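Local atomic coordinates of CG8862 (Drosophila melanogaster, PDB entry 3ISM), a protein that probably cleaves DNA and RNA as endonuclease G, a magnesium-dependent mitochondrial nuclease of the DNA/RNA non-specific endonuclease family. Residues T90-S95 with N182-P187; D44-V49 with V174-I179. All coordinates share one frame; numbering follows the deposited sequence.

Contact 1. Residues T90-S95 with N182-P187; sequences TDYRRS and NTVAVP
Asp91 grips Asn182 through both carboxylate oxygens, tying the short helix 89-92 to the turn that leads into strand 184-185. OD1 of Asp91 takes the backbone N of Asn182 at 3.0 Å, on its syn side but well out of the carboxylate plane. The other oxygen, Asp91 OD2, offers its syn lone pair to Asn182 ND2 at 2.8 Å. This second bond is nearly straight, 164° at the hydrogen, and lies in the plane of the donor amide. Carboxylate and amide are nevertheless turned 76° apart, so the two groups cross rather than lie flat together. With chi1 at -64°, Asp91 holds its CG beside its own backbone N, bringing the carboxylate within range also of Gln88 N, a further donor to OD2. Replacing Asp91 with an alanine would probably leave the N and ND2 of Asn182 without these acceptors and set the amide free to turn.

Beside this pair Val184 supplies the carbon packing. It divides its methyls: CG2 lies 3.9 Å from Asp91 CB, while CG1 meets the end of the Tyr92 side chain, 4.2 Å from CZ and 3.7 Å from OH, oblique to the ring. Pro126 of strand 124-127 lies against both Val184 and Tyr92.

The far side is looser. A type II turn from Tyr92 to Ser95 is closed by Ser95 N on Tyr92 O, and Ser95 OG reaches the same oxygen at 2.6 Å, from the same face of the carbonyl plane. The turn carries Arg93 and Arg94 away from the strand. Arg94 is exposed, whereas Arg93 packs on Tyr287 of the CG4930 chain, whose Phe286 rests on Tyr92.

The chemistry implies a buried acid answered by neutral N-H donors beside a small hydrophobic patch, with the side chain of Tyr92 about 11 Å from the bound magnesium ion.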
loop_
_atom_site.group_PDB
_atom_site.type_symbol
_atom_site.label_atom_id
_atom_site.label_comp_id
_atom_site.label_asym_id
_atom_site.label_seq_id
_atom_site.Cartn_x
_atom_site.Cartn_y
_atom_site.Cartn_z
ATOM N N THR B 90 11.442 13.849 14.219
ATOM C CA THR B 90 11.133 15.014 13.366
ATOM C C THR B 90 9.860 14.864 12.526
ATOM O O THR B 90 9.153 15.845 12.297
ATOM C CB THR B 90 12.304 15.416 12.420
ATOM O OG1 THR B 90 12.692 14.299 11.601
ATOM C CG2 THR B 90 13.492 15.915 13.202
ATOM N N ASP B 91 9.555 13.643 12.091
ATOM C CA ASP B 91 8.358 13.376 11.280
ATOM C C ASP B 91 7.041 13.574 12.032
ATOM O O ASP B 91 6.038 13.982 11.442
ATOM C CB ASP B 91 8.391 11.950 10.733
ATOM C CG ASP B 91 9.552 11.711 9.768
ATOM O OD1 ASP B 91 9.727 12.525 8.839
ATOM O OD2 ASP B 91 10.263 10.689 9.933
ATOM N N TYR B 92 7.065 13.265 13.326
ATOM C CA TYR B 92 5.882 13.268 14.196
ATOM C C TYR B 92 5.679 14.594 14.911
ATOM O O TYR B 92 4.552 14.907 15.320
ATOM C CB TYR B 92 6.029 12.197 15.277
ATOM C CG TYR B 92 5.764 10.800 14.801
ATOM C CD1 TYR B 92 6.791 10.013 14.285
ATOM C CD2 TYR B 92 4.483 10.263 14.852
ATOM C CE1 TYR B 92 6.547 8.709 13.838
ATOM C CE2 TYR B 92 4.234 8.965 14.414
ATOM C CZ TYR B 92 5.270 8.201 13.905
ATOM O OH TYR B 92 5.019 6.924 13.473
ATOM N N ARG B 93 6.773 15.339 15.105
ATOM C CA ARG B 93 6.734 16.599 15.851
ATOM C C ARG B 93 5.792 17.580 15.191
ATOM O O ARG B 93 5.957 17.914 14.014
ATOM C CB ARG B 93 8.123 17.236 15.970
ATOM C CG ARG B 93 8.155 18.444 16.921
ATOM C CD ARG B 93 9.307 19.380 16.604
ATOM N NE ARG B 93 9.247 20.627 17.373
ATOM C CZ ARG B 93 8.930 21.818 16.861
ATOM N NH1 ARG B 93 8.646 21.938 15.566
ATOM N NH2 ARG B 93 8.908 22.899 17.640
ATOM N N ARG B 94 4.798 18.010 15.966
ATOM C CA ARG B 94 3.792 18.988 15.552
ATOM C C ARG B 94 3.029 18.568 14.293
ATOM O O ARG B 94 2.590 19.404 13.497
ATOM C CB ARG B 94 4.403 20.392 15.446
ATOM C CG ARG B 94 4.750 20.981 16.825
ATOM C CD ARG B 94 5.308 22.402 16.761
ATOM N NE ARG B 94 5.618 22.888 18.107
ATOM C CZ ARG B 94 5.815 24.163 18.434
ATOM N NH1 ARG B 94 5.734 25.118 17.513
ATOM N NH2 ARG B 94 6.090 24.490 19.690
ATOM N N SER B 95 2.862 17.258 14.145
ATOM C CA SER B 95 2.138 16.673 13.027
ATOM C C SER B 95 0.637 16.612 13.282
ATOM O O SER B 95 -0.154 16.475 12.348
ATOM C CB SER B 95 2.659 15.262 12.757
ATOM O OG SER B 95 2.436 14.405 13.872
ATOM N N ASN B 182 10.075 12.186 5.882
ATOM C CA ASN B 182 10.118 10.751 5.605
ATOM C C ASN B 182 8.783 10.165 5.180
ATOM O O ASN B 182 8.667 8.970 5.017
ATOM C CB ASN B 182 10.741 9.980 6.768
ATOM C CG ASN B 182 12.201 10.382 7.008
ATOM O OD1 ASN B 182 12.999 10.386 6.078
ATOM N ND2 ASN B 182 12.538 10.741 8.243
ATOM N N THR B 183 7.792 11.028 4.966
ATOM C CA THR B 183 6.465 10.619 4.513
ATOM C C THR B 183 5.935 9.396 5.257
ATOM O O THR B 183 5.661 8.358 4.669
ATOM C CB THR B 183 6.406 10.412 2.978
ATOM O OG1 THR B 183 7.201 9.286 2.619
ATOM C CG2 THR B 183 6.948 11.655 2.229
ATOM N N VAL B 184 5.797 9.532 6.571
ATOM C CA VAL B 184 5.251 8.454 7.396
ATOM C C VAL B 184 3.727 8.395 7.181
ATOM O O VAL B 184 3.040 9.402 7.337
ATOM C CB VAL B 184 5.633 8.642 8.885
ATOM C CG1 VAL B 184 5.075 7.483 9.772
ATOM C CG2 VAL B 184 7.136 8.709 9.018
ATOM N N ALA B 185 3.220 7.224 6.785
ATOM C CA ALA B 185 1.800 7.067 6.495
ATOM C C ALA B 185 0.926 7.164 7.748
ATOM O O ALA B 185 1.284 6.638 8.805
ATOM C CB ALA B 185 1.554 5.752 5.806
ATOM N N VAL B 186 -0.212 7.839 7.616
ATOM C CA VAL B 186 -1.217 7.892 8.671
ATOM C C VAL B 186 -2.340 6.918 8.310
ATOM O O VAL B 186 -3.172 7.192 7.431
ATOM C CB VAL B 186 -1.784 9.311 8.892
ATOM C CG1 VAL B 186 -2.806 9.290 10.041
ATOM C CG2 VAL B 186 -0.644 10.346 9.184
ATOM N N PRO B 187 -2.352 5.759 8.971
ATOM C CA PRO B 187 -3.367 4.740 8.682
ATOM C C PRO B 187 -4.796 5.225 8.944
ATOM O O PRO B 187 -5.020 6.074 9.815
ATOM C CB PRO B 187 -2.974 3.591 9.621
ATOM C CG PRO B 187 -1.465 3.812 9.872
ATOM C CD PRO B 187 -1.388 5.306 9.995
#

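Contact 2. Residues D44-V49 with V174-I179; sequences DRRNRV and VKYEVI
Tyr176 points its hydroxyl at Arg46 and Asn47, in the loop of a beta hairpin that joins strands 40-44 and 49-57. The loop closes with a G1 beta bulge, Arg48 and Val49 both facing Asp44, and Arg48 takes a left-handed backbone conformation there.

Direct contact is sparse. Tyr176 OH approaches Arg46 NH1 to 3.6 Å, at the edge of the guanidinium and near its plane. Asn47 OD1 is equally far from that hydroxyl, its amide standing almost upright to the ring, 84° between the planes. Arg46 starts out extended but bends at chi3 (71°), which swings its guanidinium round with one face toward Asn47 ND2, which sits over its rim.

Water supplies the polar link. One molecule accepts a bond from Asn47 ND2 at 2.9 Å and a weak one from Arg46 NH2, and it sits 3.0 Å from Tyr176 OH, so three side chains converge on it between loop and strand.

Strand 172-179 also pairs antiparallel with a strand of the second subunit, another copy of this protein, and Val174 of that subunit packs on Tyr176. Arg46 faces its own counterpart in that subunit, like charges close together.

Bonds inside the loop fix the asparagine. Asp44 OD1 receives weak bonds from the backbone N of Arg46 and of Asn47, while Asn47 ND2 reaches Asp44 OD2 at 2.8 Å, arriving from above the carboxylate, 40° out of its plane.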
loop_
_atom_site.group_PDB
_atom_site.type_symbol
_atom_site.label_atom_id
_atom_site.label_comp_id
_atom_site.label_asym_id
_atom_site.label_seq_id
_atom_site.Cartn_x
_atom_site.Cartn_y
_atom_site.Cartn_z
ATOM N N ASP B 44 6.898 -2.116 7.387
ATOM C CA ASP B 44 6.500 -1.656 6.056
ATOM C C ASP B 44 7.410 -0.483 5.676
ATOM O O ASP B 44 7.181 0.646 6.110
ATOM C CB ASP B 44 5.023 -1.242 6.080
ATOM C CG ASP B 44 4.489 -0.840 4.713
ATOM O OD1 ASP B 44 5.289 -0.717 3.766
ATOM O OD2 ASP B 44 3.252 -0.666 4.585
ATOM N N ARG B 45 8.461 -0.774 4.904
ATOM C CA ARG B 45 9.448 0.235 4.495
ATOM C C ARG B 45 8.880 1.384 3.652
ATOM O O ARG B 45 9.398 2.494 3.702
ATOM C CB ARG B 45 10.619 -0.409 3.763
ATOM C CG ARG B 45 11.509 -1.240 4.683
ATOM C CD ARG B 45 12.613 -1.937 3.904
ATOM N NE ARG B 45 12.093 -2.947 2.983
ATOM C CZ ARG B 45 12.821 -3.528 2.023
ATOM N NH1 ARG B 45 14.091 -3.183 1.841
ATOM N NH2 ARG B 45 12.281 -4.458 1.250
ATOM N N ARG B 46 7.833 1.093 2.888
ATOM C CA ARG B 46 7.164 2.061 2.045
ATOM C C ARG B 46 6.383 3.077 2.881
ATOM O O ARG B 46 6.364 4.273 2.573
ATOM C CB ARG B 46 6.181 1.326 1.135
ATOM C CG ARG B 46 5.481 2.262 0.144
ATOM C CD ARG B 46 4.899 1.514 -1.018
ATOM N NE ARG B 46 3.723 0.712 -0.672
ATOM C CZ ARG B 46 2.504 1.218 -0.450
ATOM N NH1 ARG B 46 2.265 2.521 -0.526
ATOM N NH2 ARG B 46 1.499 0.414 -0.149
ATOM N N ASN B 47 5.746 2.596 3.945
ATOM C CA ASN B 47 4.860 3.433 4.744
ATOM C C ASN B 47 5.513 3.959 6.008
ATOM O O ASN B 47 4.994 4.866 6.656
ATOM C CB ASN B 47 3.561 2.680 5.035
ATOM C CG ASN B 47 2.617 2.672 3.817
ATOM O OD1 ASN B 47 2.525 3.668 3.100
ATOM N ND2 ASN B 47 1.899 1.568 3.606
ATOM N N ARG B 48 6.681 3.409 6.319
ATOM C CA ARG B 48 7.484 3.812 7.486
ATOM C C ARG B 48 6.777 3.521 8.828
ATOM O O ARG B 48 6.963 4.265 9.801
ATOM C CB ARG B 48 7.955 5.276 7.381
ATOM C CG ARG B 48 9.147 5.538 6.429
ATOM C CD ARG B 48 8.760 5.398 4.984
ATOM N NE ARG B 48 9.324 6.414 4.091
ATOM C CZ ARG B 48 9.761 6.161 2.856
ATOM N NH1 ARG B 48 9.742 4.924 2.380
ATOM N NH2 ARG B 48 10.236 7.145 2.095
ATOM N N VAL B 49 5.981 2.439 8.848
ATOM C CA VAL B 49 5.261 1.932 10.035
ATOM C C VAL B 49 5.241 0.393 9.942
ATOM O O VAL B 49 5.635 -0.155 8.924
ATOM C CB VAL B 49 3.783 2.457 10.101
ATOM C CG1 VAL B 49 3.740 3.975 10.111
ATOM C CG2 VAL B 49 2.944 1.930 8.947
ATOM N N VAL B 174 -8.525 4.920 -1.898
ATOM C CA VAL B 174 -7.829 4.928 -0.631
ATOM C C VAL B 174 -7.106 6.280 -0.536
ATOM O O VAL B 174 -6.372 6.660 -1.460
ATOM C CB VAL B 174 -6.797 3.786 -0.545
ATOM C CG1 VAL B 174 -5.859 3.958 0.692
ATOM C CG2 VAL B 174 -7.505 2.417 -0.532
ATOM N N LYS B 175 -7.311 7.007 0.561
ATOM C CA LYS B 175 -6.531 8.226 0.776
ATOM C C LYS B 175 -6.006 8.352 2.209
ATOM O O LYS B 175 -6.737 8.114 3.166
ATOM C CB LYS B 175 -7.345 9.447 0.386
ATOM C CG LYS B 175 -6.538 10.722 0.243
ATOM C CD LYS B 175 -7.463 11.884 0.074
ATOM C CE LYS B 175 -6.696 13.151 -0.207
ATOM N NZ LYS B 175 -7.636 14.304 -0.290
ATOM N N TYR B 176 -4.740 8.718 2.363
ATOM C CA TYR B 176 -4.202 8.937 3.708
ATOM C C TYR B 176 -3.092 9.965 3.695
ATOM O O TYR B 176 -2.368 10.097 2.708
ATOM C CB TYR B 176 -3.728 7.634 4.356
ATOM C CG TYR B 176 -2.799 6.815 3.497
ATOM C CD1 TYR B 176 -3.304 5.867 2.602
ATOM C CD2 TYR B 176 -1.423 7.022 3.538
ATOM C CE1 TYR B 176 -2.470 5.132 1.798
ATOM C CE2 TYR B 176 -0.572 6.287 2.737
ATOM C CZ TYR B 176 -1.102 5.334 1.873
ATOM O OH TYR B 176 -0.267 4.587 1.071
ATOM N N GLU B 177 -2.997 10.703 4.798
ATOM C CA GLU B 177 -1.975 11.704 4.997
ATOM C C GLU B 177 -0.664 10.981 5.210
ATOM O O GLU B 177 -0.634 9.863 5.748
ATOM C CB GLU B 177 -2.322 12.615 6.195
ATOM C CG GLU B 177 -1.287 13.716 6.443
ATOM C CD GLU B 177 -1.634 14.695 7.563
ATOM O OE1 GLU B 177 -2.733 14.630 8.165
ATOM O OE2 GLU B 177 -0.772 15.549 7.841
ATOM N N VAL B 178 0.411 11.594 4.720
ATOM C CA VAL B 178 1.764 11.158 5.040
ATOM C C VAL B 178 2.454 12.346 5.699
ATOM O O VAL B 178 2.337 13.482 5.228
ATOM C CB VAL B 178 2.547 10.657 3.792
ATOM C CG1 VAL B 178 1.966 9.326 3.297
ATOM C CG2 VAL B 178 2.555 11.697 2.665
ATOM N N ILE B 179 3.141 12.095 6.807
ATOM C CA ILE B 179 3.728 13.186 7.579
ATOM C C ILE B 179 5.265 13.228 7.541
ATOM O O ILE B 179 5.928 12.198 7.506
ATOM C CB ILE B 179 3.205 13.194 9.053
ATOM C CG1 ILE B 179 3.527 11.869 9.753
ATOM C CG2 ILE B 179 1.696 13.476 9.079
ATOM C CD1 ILE B 179 3.211 11.861 11.269
HETATM O O HOH W 1 -0.600 1.851 2.171
#

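In the fold
Both contacts are buried and meet on the small sheet in which strands 172-179 and 184-185 are neighbours: contact 1 presses helix 89-92 on the turn leading into 184-185, an edge strand of that sheet within the chain, and contact 2 sets the 44-49 hairpin loop against the middle strand, 172-179. Backbone pairing between Val184 O and Ile179 N joins them directly. Contact 1 is the larger, 198 against 79 Å², and couples a charged acceptor and neutral donors with apolar packing beside the inhibitor CG4930. Contact 2 is thin and water-linked, lying at the subunit interface. The 44-49 loop serves both, since Arg48 NE bonds Asn182 O and Asn47 pairs with Ala185.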